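Local atomic coordinates of tRNA endonuclease VMS1 (Saccharomyces cerevisiae, PDB entry 5WHG), a protein that cleaves polypeptidyl-tRNAs as an endonuclease downstream of the ribosome-associated quality control pathway, releasing incompletely made polypeptides for degradation. Residues Y179-N184 with S341-T346; F211-G216 with I315-V320; H217-I222 with H251-R256; A291-I296 with K323-D328; V299-E304 with N329-K334. One frame throughout, in Å; residues are numbered along the deposited sequence.

Contact 1 (Y179-N184 with S341-T346); sequences YKSLFN and SFPFTT
Tyr179 ends a strand of the small four-stranded antiparallel sheet, and here it meets Pro343 and Phe344 in the loop after strand 339-340 of the VLRF1 domain's mixed sheet. The contact therefore joins two sheets through a strand end and a loop. Two groups lie over the same face of the Tyr179 ring. Pro343 presents CG near the CD1 side, with Tyr179 CD1 to Pro343 CG at 3.3 Å. Phe344 CE2 lies over this face too, 3.7 Å from Tyr179 CE2, and Phe344 CD2 lies near Tyr179 CZ and OH. The two aromatic planes are inclined at 53° and the ring centres are 5.2 Å apart, so the pair is oblique. Phe344 CG sits between its backbone N and carbonyl carbon (chi1 39°). The phenol oxygen of Tyr179 is hydrogen-bonded to Glu360 of helix 351-362, and the Phe344 side chain also touches Glu360. Ser181, in the 3-10 turn 180-182, meets the same proline ring. Lys340 NZ adds a polar link by hydrogen bonding to the carbonyl oxygens of Ser181 and Phe183. Ser181 OG lies 3.8 Å from Pro343 CG.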
# COMPACT_ATOMS: atom_id res chain seq x y z
N TYR A 179 -9.26 -7.31 -0.50
CA TYR A 179 -9.96 -6.11 -0.04
C TYR A 179 -10.37 -5.21 -1.20
O TYR A 179 -9.55 -4.87 -2.06
CB TYR A 179 -9.09 -5.30 0.93
CG TYR A 179 -9.12 -5.76 2.35
CD1 TYR A 179 -10.23 -5.55 3.15
CD2 TYR A 179 -8.03 -6.40 2.92
CE1 TYR A 179 -10.27 -5.97 4.47
CE2 TYR A 179 -8.05 -6.83 4.25
CZ TYR A 179 -9.18 -6.61 5.02
OH TYR A 179 -9.22 -7.03 6.34
N LYS A 180 -11.65 -4.79 -1.21
CA LYS A 180 -12.15 -3.91 -2.26
C LYS A 180 -11.39 -2.59 -2.31
O LYS A 180 -11.21 -2.02 -3.39
CB LYS A 180 -13.64 -3.63 -2.06
CG LYS A 180 -14.55 -4.77 -2.44
CD LYS A 180 -15.87 -4.75 -1.68
CE LYS A 180 -16.78 -3.62 -2.13
NZ LYS A 180 -18.16 -3.79 -1.57
N SER A 181 -10.94 -2.10 -1.15
CA SER A 181 -10.18 -0.86 -1.07
C SER A 181 -8.94 -0.86 -1.96
O SER A 181 -8.48 0.22 -2.36
CB SER A 181 -9.77 -0.62 0.38
OG SER A 181 -10.91 -0.42 1.17
N LEU A 182 -8.39 -2.03 -2.28
CA LEU A 182 -7.16 -2.08 -3.08
C LEU A 182 -7.40 -1.68 -4.53
O LEU A 182 -6.46 -1.27 -5.21
CB LEU A 182 -6.55 -3.48 -3.06
CG LEU A 182 -5.64 -3.94 -1.93
CD1 LEU A 182 -4.93 -5.21 -2.38
CD2 LEU A 182 -4.63 -2.87 -1.53
N PHE A 183 -8.64 -1.79 -5.00
CA PHE A 183 -8.97 -1.49 -6.38
C PHE A 183 -9.33 -0.02 -6.59
O PHE A 183 -9.63 0.72 -5.66
CB PHE A 183 -10.13 -2.37 -6.86
CG PHE A 183 -9.83 -3.84 -6.81
CD1 PHE A 183 -9.14 -4.44 -7.84
CD2 PHE A 183 -10.21 -4.60 -5.73
CE1 PHE A 183 -8.84 -5.78 -7.80
CE2 PHE A 183 -9.91 -5.94 -5.69
CZ PHE A 183 -9.23 -6.53 -6.73
N ASN A 184 -9.28 0.37 -7.85
CA ASN A 184 -9.63 1.71 -8.27
C ASN A 184 -11.10 1.71 -8.68
O ASN A 184 -11.49 0.95 -9.57
CB ASN A 184 -8.70 2.13 -9.42
CG ASN A 184 -9.04 3.49 -10.00
OD1 ASN A 184 -10.17 3.97 -9.90
ND2 ASN A 184 -8.05 4.10 -10.63
N SER A 341 -9.76 4.97 3.67
CA SER A 341 -9.62 4.35 4.97
C SER A 341 -8.95 2.98 4.86
O SER A 341 -8.94 2.34 3.81
CB SER A 341 -10.98 4.17 5.63
OG SER A 341 -11.45 5.41 6.08
N PHE A 342 -8.38 2.55 5.97
CA PHE A 342 -8.03 1.15 6.14
C PHE A 342 -9.30 0.34 6.36
O PHE A 342 -10.08 0.66 7.27
CB PHE A 342 -7.08 0.96 7.32
CG PHE A 342 -5.68 1.47 7.08
CD1 PHE A 342 -4.71 0.63 6.55
CD2 PHE A 342 -5.32 2.76 7.44
CE1 PHE A 342 -3.40 1.07 6.37
CE2 PHE A 342 -4.01 3.22 7.24
CZ PHE A 342 -3.05 2.37 6.72
N PRO A 343 -9.55 -0.71 5.59
CA PRO A 343 -10.79 -1.49 5.77
C PRO A 343 -10.76 -2.42 6.98
O PRO A 343 -11.46 -3.44 7.01
CB PRO A 343 -10.90 -2.28 4.46
CG PRO A 343 -9.49 -2.44 4.03
CD PRO A 343 -8.79 -1.16 4.40
N PHE A 344 -9.98 -2.09 8.00
CA PHE A 344 -9.92 -2.89 9.21
C PHE A 344 -9.35 -2.03 10.32
O PHE A 344 -8.59 -1.10 10.05
CB PHE A 344 -9.06 -4.14 9.01
CG PHE A 344 -7.85 -3.86 8.20
CD1 PHE A 344 -6.74 -3.26 8.78
CD2 PHE A 344 -7.83 -4.16 6.85
CE1 PHE A 344 -5.62 -2.97 8.02
CE2 PHE A 344 -6.73 -3.88 6.08
CZ PHE A 344 -5.61 -3.28 6.66
N THR A 345 -9.72 -2.33 11.56
CA THR A 345 -9.18 -1.56 12.66
C THR A 345 -7.67 -1.75 12.76
O THR A 345 -7.11 -2.76 12.33
CB THR A 345 -9.82 -1.94 13.99
OG1 THR A 345 -9.50 -3.30 14.28
CG2 THR A 345 -11.32 -1.77 13.90
N THR A 346 -7.01 -0.74 13.33
CA THR A 346 -5.56 -0.72 13.45
C THR A 346 -5.19 -0.13 14.80
O THR A 346 -5.98 0.57 15.44
CB THR A 346 -4.92 0.07 12.32
OG1 THR A 346 -5.69 1.26 12.09
CG2 THR A 346 -4.91 -0.76 11.05

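Contact 2 (F211-G216 with I315-V320); sequences FMVGGG and IRARNV
Arg316 starts with CG anti to its backbone N (chi1 171°) and bends at chi3 (70°), while Met212, a selenomethionine, has CG beside its backbone N (chi1 -55°). The two residues are paired across the strands, with both side chains on one face of the sheet. Met212 CB lies over a face of the Arg316 guanidinium, toward its rim, and the selenium atom SE of Met212 is 4.0 Å from Arg316 NH2. Arg316 NE is hydrogen-bonded to Thr346 OG1. The backbones run parallel. Arg316 N donates to Phe211 O at 2.9 Å, and Val213 N donates to Arg316 O at 3.0 Å. On the other face, Phe211 CB meets Ile315 CG2 at 4.2 Å. Beyond the paired residues, Val213 CG1 touches Ala317 CB at 3.5 Å. A water then bridges the diverging chains, giving a hydrogen bond to Val213 O and taking one from Asn319 N. This is one of the parallel pairings of the mixed VLRF1 sheet. Strand 217-224 continues the sheet beside 207-214, and strand 339-340 continues it beside 313-316. Phe211 and Val213 pack on helix 292-302, while Met212 packs on helix 351-362.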
# COMPACT_ATOMS: atom_id res chain seq x y z
N PHE A 211 -0.52 6.01 6.23
CA PHE A 211 -0.53 7.06 7.25
C PHE A 211 -1.50 6.68 8.36
O PHE A 211 -2.66 6.34 8.09
CB PHE A 211 -0.92 8.40 6.62
CG PHE A 211 0.11 8.95 5.66
CD1 PHE A 211 1.34 9.42 6.13
CD2 PHE A 211 -0.13 8.98 4.29
CE1 PHE A 211 2.31 9.92 5.27
CE2 PHE A 211 0.83 9.49 3.40
CZ PHE A 211 2.05 9.95 3.89
N MSE A 212 -1.02 6.72 9.60
CA MSE A 212 -1.88 6.67 10.77
C MSE A 212 -1.53 7.77 11.76
O MSE A 212 -0.36 7.98 12.05
CB MSE A 212 -1.77 5.33 11.48
CG MSE A 212 -2.02 4.12 10.64
SE MSE A 212 -1.51 2.54 11.67
CE MSE A 212 -1.53 1.21 10.24
N VAL A 213 -2.53 8.46 12.29
CA VAL A 213 -2.32 9.49 13.30
C VAL A 213 -3.36 9.26 14.39
O VAL A 213 -4.46 8.78 14.13
CB VAL A 213 -2.42 10.93 12.73
CG1 VAL A 213 -3.80 11.20 12.21
CG2 VAL A 213 -2.06 11.97 13.75
N GLY A 214 -2.98 9.59 15.62
CA GLY A 214 -3.95 9.52 16.69
C GLY A 214 -3.31 9.62 18.05
O GLY A 214 -2.27 9.00 18.31
N GLY A 215 -3.94 10.39 18.94
CA GLY A 215 -3.40 10.55 20.28
C GLY A 215 -2.01 11.15 20.31
O GLY A 215 -1.21 10.81 21.19
N GLY A 216 -1.70 12.04 19.37
CA GLY A 216 -0.41 12.69 19.36
C GLY A 216 0.67 11.92 18.65
O GLY A 216 1.78 12.46 18.49
N ILE A 315 -5.15 6.17 4.92
CA ILE A 315 -5.03 7.07 6.07
C ILE A 315 -6.00 6.62 7.16
O ILE A 315 -7.19 6.42 6.89
CB ILE A 315 -5.35 8.53 5.69
CG1 ILE A 315 -4.57 8.95 4.46
CG2 ILE A 315 -4.99 9.47 6.84
CD1 ILE A 315 -4.60 10.46 4.24
N ARG A 316 -5.50 6.48 8.38
CA ARG A 316 -6.37 6.36 9.54
C ARG A 316 -6.23 7.60 10.41
O ARG A 316 -5.14 7.89 10.94
CB ARG A 316 -6.10 5.13 10.40
CG ARG A 316 -6.92 5.27 11.70
CD ARG A 316 -7.16 4.02 12.50
NE ARG A 316 -5.96 3.49 13.15
CZ ARG A 316 -5.17 4.14 14.02
NH1 ARG A 316 -5.41 5.40 14.37
NH2 ARG A 316 -4.12 3.52 14.53
N ALA A 317 -7.34 8.32 10.59
CA ALA A 317 -7.41 9.48 11.48
C ALA A 317 -8.85 9.59 11.96
O ALA A 317 -9.69 10.22 11.32
CB ALA A 317 -6.96 10.75 10.76
N ARG A 318 -9.14 8.94 13.10
CA ARG A 318 -10.51 8.94 13.63
C ARG A 318 -10.94 10.34 14.06
O ARG A 318 -12.08 10.75 13.80
CB ARG A 318 -10.63 7.98 14.81
CG ARG A 318 -10.62 6.51 14.45
CD ARG A 318 -10.26 5.73 15.70
NE ARG A 318 -9.03 6.28 16.28
CZ ARG A 318 -7.86 5.64 16.28
NH1 ARG A 318 -7.77 4.42 15.77
NH2 ARG A 318 -6.80 6.23 16.82
N ASN A 319 -10.05 11.08 14.72
CA ASN A 319 -10.34 12.47 15.06
C ASN A 319 -10.59 13.28 13.79
O ASN A 319 -9.89 13.14 12.78
CB ASN A 319 -9.18 13.06 15.85
CG ASN A 319 -9.64 14.07 16.87
OD1 ASN A 319 -10.78 14.01 17.33
ND2 ASN A 319 -8.76 14.99 17.24
N VAL A 320 -11.60 14.16 13.85
CA VAL A 320 -11.99 14.93 12.67
C VAL A 320 -10.92 15.97 12.34
O VAL A 320 -10.61 16.20 11.16
CB VAL A 320 -13.38 15.56 12.88
CG1 VAL A 320 -13.37 16.57 14.05
CG2 VAL A 320 -13.89 16.19 11.58
O HOH W 1 -7.38 9.99 14.98

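Contact 3 (H217-I222 with H251-R256); sequences HFAGAI and HKTFHR
Phe218 and Phe254 carry the more buried part of this antiparallel strand pair. Phe218 is buried. Its CG is anti to the backbone N (chi1 170°), and its CD2 lies 3.6 Å from Phe254 CZ, above a face of the Phe254 ring and toward the rim. The planes are close to parallel, at 21°, but the rings are slid apart and barely overlap. Helix 292-302 lies against both: Ile296 touches Phe218, and Leu292, Asp295 and Val299 touch Phe254.

At the pair Gly220 and Lys252 both backbone bonds are short and fairly straight. Gly220 N donates to Lys252 O at 2.9 Å, and Lys252 N returns a bond to Gly220 O. Around Phe218 and Phe254 the ladder is looser. Phe218 N to Phe254 O is a sound bond, but the return bond from Phe254 N to Phe218 O is weak.

Strand 217-222 is mostly buried, whereas His251, Lys252 and Thr253 on its partner are exposed. On the face opposite the phenylalanines, Ala219 CB meets Thr253 CG2 at 3.4 Å, and Val351 and Leu354 of helix 351-362 pack nearby. At the partly open end, His255 ND1 sits over a face of the His217 ring, 3.7 Å from His217 CE1, with the imidazole planes at 34°.

Strand 247-255 is the outermost strand at this end of the mixed sheet. Beyond it lies the unmodelled segment 259-289, which holds the inferred active-site residue Gln267. The arrangement is a VLRF1 edge strand paired antiparallel with its neighbour, with helices on both faces.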
# COMPACT_ATOMS: atom_id res chain seq x y z
N HIS A 217 0.39 10.69 18.22
CA HIS A 217 1.32 9.84 17.50
C HIS A 217 1.05 9.88 16.00
O HIS A 217 -0.11 9.93 15.56
CB HIS A 217 1.25 8.38 17.96
CG HIS A 217 1.51 8.18 19.42
ND1 HIS A 217 2.79 8.10 19.94
CD2 HIS A 217 0.66 8.03 20.47
CE1 HIS A 217 2.71 7.93 21.25
NE2 HIS A 217 1.44 7.87 21.59
N PHE A 218 2.13 9.83 15.23
CA PHE A 218 2.08 9.73 13.79
C PHE A 218 3.03 8.63 13.35
O PHE A 218 4.09 8.45 13.95
CB PHE A 218 2.46 11.06 13.13
CG PHE A 218 2.65 10.98 11.66
CD1 PHE A 218 1.55 11.05 10.80
CD2 PHE A 218 3.92 10.82 11.11
CE1 PHE A 218 1.71 10.99 9.40
CE2 PHE A 218 4.10 10.75 9.71
CZ PHE A 218 2.99 10.83 8.85
N ALA A 219 2.62 7.88 12.32
CA ALA A 219 3.51 7.02 11.54
C ALA A 219 3.07 7.08 10.07
O ALA A 219 1.89 6.90 9.76
CB ALA A 219 3.48 5.58 12.03
N GLY A 220 4.03 7.35 9.18
CA GLY A 220 3.77 7.29 7.76
C GLY A 220 4.85 6.49 7.06
O GLY A 220 5.97 6.34 7.56
N ALA A 221 4.49 5.95 5.89
CA ALA A 221 5.47 5.24 5.07
C ALA A 221 5.06 5.28 3.60
O ALA A 221 3.87 5.38 3.28
CB ALA A 221 5.64 3.80 5.55
N ILE A 222 6.05 5.23 2.71
CA ILE A 222 5.86 4.95 1.29
C ILE A 222 6.29 3.50 1.07
O ILE A 222 7.47 3.16 1.26
CB ILE A 222 6.66 5.91 0.39
CG1 ILE A 222 6.27 7.38 0.63
CG2 ILE A 222 6.48 5.55 -1.07
CD1 ILE A 222 4.79 7.72 0.38
N HIS A 251 9.96 6.13 5.55
CA HIS A 251 9.10 5.91 6.71
C HIS A 251 9.48 6.92 7.77
O HIS A 251 10.67 7.22 7.95
CB HIS A 251 9.22 4.50 7.27
CG HIS A 251 10.54 4.24 7.91
ND1 HIS A 251 10.75 4.39 9.27
CD2 HIS A 251 11.74 3.91 7.38
CE1 HIS A 251 12.02 4.14 9.54
NE2 HIS A 251 12.64 3.84 8.41
N LYS A 252 8.48 7.44 8.48
CA LYS A 252 8.70 8.41 9.55
C LYS A 252 7.71 8.12 10.67
O LYS A 252 6.59 7.68 10.40
CB LYS A 252 8.52 9.85 9.04
CG LYS A 252 9.54 10.85 9.60
CD LYS A 252 10.78 10.92 8.69
CE LYS A 252 11.92 11.71 9.34
NZ LYS A 252 13.14 11.79 8.47
N THR A 253 8.14 8.31 11.92
CA THR A 253 7.25 8.32 13.08
C THR A 253 7.74 9.36 14.07
O THR A 253 8.92 9.34 14.44
CB THR A 253 7.16 6.96 13.79
OG1 THR A 253 8.41 6.65 14.39
CG2 THR A 253 6.82 5.86 12.84
N PHE A 254 6.84 10.23 14.53
CA PHE A 254 7.12 11.13 15.64
C PHE A 254 5.87 11.27 16.52
O PHE A 254 4.80 10.75 16.20
CB PHE A 254 7.59 12.49 15.14
CG PHE A 254 6.82 13.00 13.96
CD1 PHE A 254 5.56 13.54 14.12
CD2 PHE A 254 7.39 12.98 12.70
CE1 PHE A 254 4.86 14.02 13.01
CE2 PHE A 254 6.70 13.46 11.59
CZ PHE A 254 5.44 13.98 11.75
N HIS A 255 6.03 11.98 17.64
CA HIS A 255 4.94 12.22 18.58
C HIS A 255 5.00 13.64 19.13
O HIS A 255 6.07 14.19 19.36
CB HIS A 255 4.98 11.24 19.76
CG HIS A 255 4.28 11.73 21.00
ND1 HIS A 255 2.92 11.62 21.19
CD2 HIS A 255 4.76 12.33 22.11
CE1 HIS A 255 2.59 12.13 22.36
NE2 HIS A 255 3.69 12.57 22.94
N ARG A 256 3.82 14.22 19.36
CA ARG A 256 3.68 15.46 20.12
C ARG A 256 2.48 15.38 21.04
O ARG A 256 1.37 15.07 20.59
CB ARG A 256 3.49 16.68 19.21
CG ARG A 256 4.76 17.34 18.75
CD ARG A 256 4.44 18.73 18.23
NE ARG A 256 5.42 19.17 17.24
CZ ARG A 256 6.66 19.54 17.53
NH1 ARG A 256 7.08 19.52 18.78
NH2 ARG A 256 7.47 19.91 16.55

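Contact 4 (A291-I296 with K323-D328); sequences ALKTDI and KKIFTD
Ile296 and Ile325 meet at about a right angle where helix 292-302 of the VLRF1 domain packs on residues 324-326, which have helical backbone angles but not the regular helix bonds. The methyl groups do the touching: Ile296 CG2 is 3.8 Å from Ile325 CG2. The same Ile325 CG2 also reaches the helix backbone, 3.7 Å from Lys293 CA, and lies beside the start of the Lys293 side chain. Ile325 CG2 is anti to its own backbone N, and this puts it into the angle between Lys293 and Ile296. Phe326 approaches Ile296 obliquely, with its ring atom CE2 4.1 Å from Ile296 CG2. Ile296 and Phe326 both continue inward onto Val213 and Phe218 of the sheet, so this apolar part belongs to the core.

Further out, the contact turns polar. Lys293 is extended throughout, with CG anti to the backbone N (chi1 -175°). Its methylene chain crosses Ile325 and its NZ reaches Asp328. The two side chains meet at about a right angle in a salt bridge from Lys293 NZ to Asp328 OD2. The modelled separation is too short to be trusted in detail. Lys324 approaches the same oxygen from within its own segment, so the three residues form a small network. The carboxylate probably eases the repulsion between the two ammonium groups, whose NZ atoms are 5.5 Å apart in Lys293 and Lys324. The Lys324 arm is the long one, with its NZ 3.9 Å from Asp328 OD2.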
# COMPACT_ATOMS: atom_id res chain seq x y z
N ALA A 291 -0.49 21.01 16.84
CA ALA A 291 0.90 21.30 16.50
C ALA A 291 1.53 20.16 15.72
O ALA A 291 2.54 20.38 15.04
CB ALA A 291 1.72 21.58 17.76
N LEU A 292 0.94 18.96 15.81
CA LEU A 292 1.31 17.86 14.92
C LEU A 292 1.11 18.23 13.45
O LEU A 292 1.82 17.73 12.57
CB LEU A 292 0.48 16.63 15.27
CG LEU A 292 1.05 15.23 15.05
CD1 LEU A 292 2.55 15.22 15.20
CD2 LEU A 292 0.45 14.29 16.07
N LYS A 293 0.15 19.13 13.18
CA LYS A 293 -0.27 19.42 11.81
C LYS A 293 0.87 19.90 10.93
O LYS A 293 0.99 19.47 9.78
CB LYS A 293 -1.40 20.46 11.85
CG LYS A 293 -2.00 20.74 10.50
CD LYS A 293 -2.84 22.01 10.54
CE LYS A 293 -3.53 22.27 9.22
NZ LYS A 293 -4.53 23.37 9.37
N THR A 294 1.72 20.82 11.43
CA THR A 294 2.81 21.30 10.59
C THR A 294 3.86 20.22 10.39
O THR A 294 4.33 20.02 9.26
CB THR A 294 3.43 22.59 11.17
OG1 THR A 294 3.95 22.33 12.48
CG2 THR A 294 2.41 23.68 11.29
N ASP A 295 4.22 19.49 11.46
CA ASP A 295 5.09 18.32 11.33
C ASP A 295 4.63 17.38 10.21
O ASP A 295 5.43 16.92 9.40
CB ASP A 295 5.16 17.54 12.65
CG ASP A 295 5.94 18.28 13.72
OD1 ASP A 295 7.02 18.84 13.41
OD2 ASP A 295 5.48 18.31 14.88
N ILE A 296 3.33 17.07 10.17
CA ILE A 296 2.86 16.10 9.19
C ILE A 296 2.80 16.73 7.81
O ILE A 296 3.19 16.11 6.82
CB ILE A 296 1.49 15.52 9.60
CG1 ILE A 296 1.66 14.53 10.76
CG2 ILE A 296 0.80 14.86 8.41
CD1 ILE A 296 0.37 14.27 11.54
N LYS A 323 -8.02 13.96 10.61
CA LYS A 323 -8.23 13.73 9.18
C LYS A 323 -8.02 15.01 8.38
O LYS A 323 -7.47 14.99 7.28
CB LYS A 323 -9.64 13.15 8.95
CG LYS A 323 -9.96 12.74 7.49
CD LYS A 323 -9.20 11.48 7.05
CE LYS A 323 -9.44 11.15 5.57
NZ LYS A 323 -9.49 9.66 5.34
N LYS A 324 -8.41 16.15 8.95
CA LYS A 324 -8.20 17.41 8.27
C LYS A 324 -6.72 17.73 8.08
O LYS A 324 -6.38 18.56 7.23
CB LYS A 324 -8.91 18.53 9.04
CG LYS A 324 -9.11 19.82 8.27
CD LYS A 324 -9.55 20.95 9.19
CE LYS A 324 -9.51 22.29 8.49
NZ LYS A 324 -10.00 23.40 9.36
N ILE A 325 -5.82 17.08 8.83
CA ILE A 325 -4.40 17.38 8.72
C ILE A 325 -3.86 17.01 7.34
O ILE A 325 -2.91 17.63 6.85
CB ILE A 325 -3.59 16.66 9.82
CG1 ILE A 325 -4.06 17.08 11.21
CG2 ILE A 325 -2.09 16.94 9.67
CD1 ILE A 325 -3.31 16.38 12.30
N PHE A 326 -4.47 16.03 6.68
CA PHE A 326 -3.89 15.51 5.46
C PHE A 326 -4.35 16.24 4.21
O PHE A 326 -3.75 16.03 3.14
CB PHE A 326 -4.19 14.01 5.34
CG PHE A 326 -3.51 13.19 6.38
CD1 PHE A 326 -4.08 13.03 7.65
CD2 PHE A 326 -2.27 12.62 6.13
CE1 PHE A 326 -3.44 12.30 8.65
CE2 PHE A 326 -1.63 11.87 7.11
CZ PHE A 326 -2.22 11.72 8.38
N THR A 327 -5.36 17.11 4.32
CA THR A 327 -5.94 17.80 3.16
C THR A 327 -6.07 19.30 3.34
O THR A 327 -6.28 20.00 2.34
CB THR A 327 -7.33 17.25 2.84
OG1 THR A 327 -8.18 17.41 3.99
CG2 THR A 327 -7.24 15.78 2.41
N ASP A 328 -6.00 19.82 4.56
CA ASP A 328 -6.05 21.25 4.83
C ASP A 328 -4.77 21.91 4.32
O ASP A 328 -3.78 21.97 5.04
CB ASP A 328 -6.26 21.46 6.33
CG ASP A 328 -6.19 22.91 6.76
OD1 ASP A 328 -5.97 23.82 5.93
OD2 ASP A 328 -6.37 23.14 7.97

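Contact 5 (V299-E304 with N329-K334); sequences VLKDWE and NTVLNK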
# COMPACT_ATOMS: atom_id res chain seq x y z
N VAL A 299 6.11 16.24 6.34
CA VAL A 299 6.36 14.93 5.75
C VAL A 299 5.67 14.82 4.40
O VAL A 299 6.21 14.24 3.46
CB VAL A 299 5.91 13.79 6.68
CG1 VAL A 299 6.12 12.45 5.99
CG2 VAL A 299 6.66 13.83 8.00
N LEU A 300 4.46 15.39 4.27
CA LEU A 300 3.73 15.25 3.01
C LEU A 300 4.43 16.00 1.89
O LEU A 300 4.63 15.46 0.80
CB LEU A 300 2.28 15.70 3.16
CG LEU A 300 1.43 14.89 4.13
CD1 LEU A 300 -0.03 15.30 4.10
CD2 LEU A 300 1.59 13.41 3.86
N LYS A 301 4.82 17.26 2.14
CA LYS A 301 5.63 17.98 1.17
C LYS A 301 6.93 17.23 0.88
O LYS A 301 7.31 17.05 -0.28
CB LYS A 301 5.92 19.41 1.67
CG LYS A 301 6.92 20.21 0.81
CD LYS A 301 6.28 20.99 -0.34
CE LYS A 301 5.62 22.26 0.16
NZ LYS A 301 4.96 23.05 -0.94
N ASP A 302 7.57 16.71 1.92
CA ASP A 302 8.82 16.00 1.70
C ASP A 302 8.64 14.79 0.76
O ASP A 302 9.54 14.46 -0.01
CB ASP A 302 9.39 15.58 3.04
CG ASP A 302 10.87 15.41 3.01
OD1 ASP A 302 11.40 15.04 1.93
OD2 ASP A 302 11.51 15.63 4.07
N TRP A 303 7.47 14.15 0.79
CA TRP A 303 7.21 12.96 0.00
C TRP A 303 6.35 13.24 -1.22
O TRP A 303 5.91 12.30 -1.88
CB TRP A 303 6.55 11.87 0.86
CG TRP A 303 7.44 11.28 1.89
CD1 TRP A 303 8.78 11.48 2.05
CD2 TRP A 303 7.04 10.40 2.95
NE1 TRP A 303 9.25 10.76 3.14
CE2 TRP A 303 8.20 10.10 3.71
CE3 TRP A 303 5.81 9.84 3.33
CZ2 TRP A 303 8.16 9.25 4.82
CZ3 TRP A 303 5.78 8.98 4.43
CH2 TRP A 303 6.95 8.69 5.16
N GLU A 304 6.12 14.51 -1.53
CA GLU A 304 5.27 14.89 -2.65
C GLU A 304 5.55 14.13 -3.95
O GLU A 304 4.58 13.70 -4.60
CB GLU A 304 5.41 16.41 -2.82
CG GLU A 304 4.69 17.07 -4.02
CD GLU A 304 4.78 18.61 -3.95
OE1 GLU A 304 3.74 19.28 -4.13
OE2 GLU A 304 5.89 19.14 -3.69
N ASN A 329 -4.78 22.38 3.07
CA ASN A 329 -3.72 23.23 2.53
C ASN A 329 -2.38 22.47 2.44
O ASN A 329 -1.33 22.98 2.84
CB ASN A 329 -3.57 24.51 3.37
CG ASN A 329 -2.94 25.64 2.59
OD1 ASN A 329 -3.15 25.77 1.39
ND2 ASN A 329 -2.17 26.47 3.28
N THR A 330 -2.44 21.25 1.91
CA THR A 330 -1.24 20.43 1.81
C THR A 330 -0.93 20.08 0.35
O THR A 330 -1.31 20.81 -0.57
CB THR A 330 -1.39 19.14 2.63
OG1 THR A 330 -2.29 18.25 1.97
CG2 THR A 330 -1.96 19.44 4.00
N VAL A 331 -0.22 18.96 0.12
CA VAL A 331 -0.03 18.47 -1.24
C VAL A 331 -1.06 17.41 -1.64
O VAL A 331 -1.08 17.00 -2.81
CB VAL A 331 1.40 17.92 -1.45
CG1 VAL A 331 2.44 18.98 -1.09
CG2 VAL A 331 1.62 16.65 -0.65
N LEU A 332 -1.90 16.95 -0.71
CA LEU A 332 -3.06 16.13 -1.03
C LEU A 332 -4.29 17.01 -1.17
O LEU A 332 -4.51 17.93 -0.37
CB LEU A 332 -3.32 15.07 0.04
CG LEU A 332 -2.13 14.13 0.26
CD1 LEU A 332 -2.43 13.05 1.31
CD2 LEU A 332 -1.70 13.52 -1.06
N ASN A 333 -5.10 16.73 -2.18
CA ASN A 333 -6.36 17.44 -2.33
C ASN A 333 -7.49 16.61 -1.75
O ASN A 333 -7.50 15.38 -1.87
CB ASN A 333 -6.62 17.76 -3.80
CG ASN A 333 -5.46 18.49 -4.43
OD1 ASN A 333 -4.90 18.04 -5.44
ND2 ASN A 333 -5.05 19.61 -3.82
N LYS A 334 -8.40 17.29 -1.06
CA LYS A 334 -9.59 16.63 -0.56
C LYS A 334 -10.41 16.10 -1.73
O LYS A 334 -10.44 16.70 -2.82
CB LYS A 334 -10.41 17.60 0.30
CG LYS A 334 -11.12 16.94 1.48
CD LYS A 334 -12.38 17.72 1.90
CE LYS A 334 -13.45 16.80 2.49
NZ LYS A 334 -14.81 17.42 2.50
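Val331 points its side chain at helix 292-302 and divides its two methyls between Leu300 and Glu304. Its CG1 is anti to the carbonyl carbon (chi1 -56°), while CG2 takes the crowded position between the backbone N and the carbonyl carbon. CG2 of Val331 lies 3.5 Å from the carbonyl oxygen of Leu300 and 4.0 Å from Leu300 CB. CG1 of Val331 meets Glu304 OE1 at 3.3 Å and also lies near Lys301 CA. Glu304 comes to it as an extended chain, with CG anti to its backbone N (chi1 176°), and the two side chains cross obliquely. The contact falls where helix 292-302 ends and helix 304-308 begins, against the loop that leads on to strand 339-340 of the VLRF1 domain. Leu307 of the second helix touches both Leu300 and Val331. Deeper in, Leu300 CD1 is 4.3 Å from Leu332 CD1 and just as far from Thr330 OG1. The loop is shaped here by an ST turn: Thr330 OG1 accepts a hydrogen bond from Leu332 N at 3.0 Å, with an N-H...O angle of 148°. The same hydroxyl is hydrogen-bonded to the carbonyl oxygen of Phe326.

Contact 1 opens first, at 179-184, and closes last, at 341-346. Its loop encloses the other four contacts and ties the small antiparallel sheet to the loop after strand 339-340 of the mixed sheet. Contact 2 opens next, at 211-216. Contact 3 opens and closes within its loop, and the two use strands 207-214 and 217-224, which are neighbours in the sheet. Contacts 4 and 5 begin on helix 292-302, after contact 3 has closed. Both cross contact 2, because 315-320 comes before their second segments. They also cross each other. Phe326, Leu300 and Trp303 pack on Phe211, joining the loop, the helix and its C-terminal end to the sheet. Arg256 and Asp295 form a salt bridge between contacts 3 and 4.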